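PDB 6SK0: putative type VI secretion protein from Escherichia coli, which forms the trimeric VgrG spike of the type VI secretion system, onto which a phospholipase effector is loaded and by which it is inhibited. Local coordinates for the interface of chains A and B. Coordinates in Å, arbitrary orientation; residue numbers count along the deposited sequence, not the author numbering. Chains: chain A/B, Putative type VI secretion protein.

The interface of chains A and B. Residues chain A 551-553; chain B 559-561, 574-575.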
loop_
_atom_site.group_PDB
_atom_site.type_symbol
_atom_site.label_atom_id
_atom_site.label_comp_id
_atom_site.label_asym_id
_atom_site.label_seq_id
_atom_site.Cartn_x
_atom_site.Cartn_y
_atom_site.Cartn_z
ATOM N N TRP A 551 8.677 24.851 -6.216
ATOM C CA TRP A 551 8.971 23.438 -6.066
ATOM C C TRP A 551 10.155 23.197 -5.138
ATOM O O TRP A 551 11.042 24.034 -4.986
ATOM C CB TRP A 551 9.262 22.811 -7.422
ATOM C CG TRP A 551 8.119 22.867 -8.347
ATOM C CD1 TRP A 551 7.135 21.943 -8.482
ATOM C CD2 TRP A 551 7.834 23.900 -9.284
ATOM N NE1 TRP A 551 6.252 22.333 -9.447
ATOM C CE2 TRP A 551 6.656 23.534 -9.958
ATOM C CE3 TRP A 551 8.459 25.100 -9.623
ATOM C CZ2 TRP A 551 6.089 24.326 -10.949
ATOM C CZ3 TRP A 551 7.900 25.882 -10.607
ATOM C CH2 TRP A 551 6.725 25.495 -11.259
ATOM N N ILE A 552 10.157 22.027 -4.522
ATOM C CA ILE A 552 11.311 21.516 -3.805
ATOM C C ILE A 552 11.786 20.270 -4.525
ATOM O O ILE A 552 10.995 19.368 -4.812
ATOM C CB ILE A 552 10.993 21.211 -2.334
ATOM C CG1 ILE A 552 10.977 22.509 -1.543
ATOM C CG2 ILE A 552 12.022 20.243 -1.764
ATOM C CD1 ILE A 552 10.944 22.342 -0.089
ATOM N N SER A 553 13.070 20.229 -4.830
ATOM C CA SER A 553 13.685 19.067 -5.444
ATOM C C SER A 553 14.795 18.575 -4.535
ATOM O O SER A 553 15.708 19.331 -4.194
ATOM C CB SER A 553 14.222 19.392 -6.834
ATOM O OG SER A 553 14.629 18.210 -7.483
ATOM N N GLY B 559 5.053 21.760 -5.081
ATOM C CA GLY B 559 5.248 20.328 -5.184
ATOM C C GLY B 559 6.615 19.910 -4.694
ATOM O O GLY B 559 7.556 20.698 -4.618
ATOM N N ILE B 560 6.726 18.635 -4.359
ATOM C CA ILE B 560 7.945 18.052 -3.829
ATOM C C ILE B 560 8.371 16.941 -4.768
ATOM O O ILE B 560 7.600 16.010 -5.028
ATOM C CB ILE B 560 7.748 17.514 -2.404
ATOM C CG1 ILE B 560 7.094 18.571 -1.507
ATOM C CG2 ILE B 560 9.059 17.008 -1.840
ATOM C CD1 ILE B 560 8.042 19.435 -0.771
ATOM N N PHE B 561 9.581 17.038 -5.277
ATOM C CA PHE B 561 10.203 15.972 -6.044
ATOM C C PHE B 561 11.379 15.443 -5.234
ATOM O O PHE B 561 12.373 16.146 -5.039
ATOM C CB PHE B 561 10.649 16.464 -7.415
ATOM C CG PHE B 561 11.185 15.385 -8.296
ATOM C CD1 PHE B 561 10.647 14.113 -8.259
ATOM C CD2 PHE B 561 12.231 15.635 -9.161
ATOM C CE1 PHE B 561 11.133 13.119 -9.069
ATOM C CE2 PHE B 561 12.724 14.640 -9.975
ATOM C CZ PHE B 561 12.173 13.384 -9.931
ATOM N N MET B 574 15.840 21.369 -12.764
ATOM C CA MET B 574 15.667 20.944 -11.383
ATOM C C MET B 574 14.592 19.868 -11.268
ATOM O O MET B 574 14.723 18.932 -10.474
ATOM C CB MET B 574 15.342 22.167 -10.529
ATOM C CG MET B 574 14.592 21.913 -9.254
ATOM S SD MET B 574 14.343 23.449 -8.342
ATOM C CE MET B 574 12.985 23.000 -7.281
ATOM N N LEU B 575 13.542 19.960 -12.079
ATOM C CA LEU B 575 12.449 19.000 -12.051
ATOM C C LEU B 575 12.537 17.977 -13.174
ATOM O O LEU B 575 11.514 17.447 -13.612
ATOM C CB LEU B 575 11.109 19.728 -12.100
ATOM C CG LEU B 575 10.786 20.547 -10.858
ATOM C CD1 LEU B 575 9.408 21.138 -10.986
ATOM C CD2 LEU B 575 10.903 19.689 -9.610
#
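Strand 551-556 of chain A runs parallel to strand 559-563 of chain B, and A:Ile552 uses both of its backbone polar atoms on the neighbour, its N donating to B:Gly559 O (2.9 Å) and its O accepting from B:Phe561 N (2.8 Å). Such pairing illustrates how a trimeric beta-helical spike is knitted together: a sheet continues from one subunit into the next, and side chains on its two sides complete the join.

On one side, A:Ile552 and B:Ile560 lie side by side and point the same way, with B:Ile560 CD1 3.8 Å from A:Ile552 CB. On the opposite side, B:Met574 and B:Leu575, from a loop segment that follows the paired strand in chain B, pack against A:Trp551 and A:Ser553. B:Leu575 meets the indole of A:Trp551 at roughly a right angle, and its CD1 methyl sits over the face of the five-membered ring, 3.4 Å from CG, in a CH-pi contact offset toward the rim of the whole ring system. With CG beside the backbone N and anti to the carbonyl carbon (chi1 -63°), the indole turns a face to this methyl. B:Met574 is extended beyond CG, which carries its CE methyl to the A:Trp551 backbone and to within 3.7 Å of A:Trp551 CB, while its CG packs against A:Ser553 CB at 3.5 Å.

The A:Ser553 hydroxyl adds a polar tie between side chain and loop. With OG swung opposite its own backbone N (chi1 -171°), it donates to B:Met574 O at 3.1 Å, approaching from above the carbonyl plane, 35° out of it.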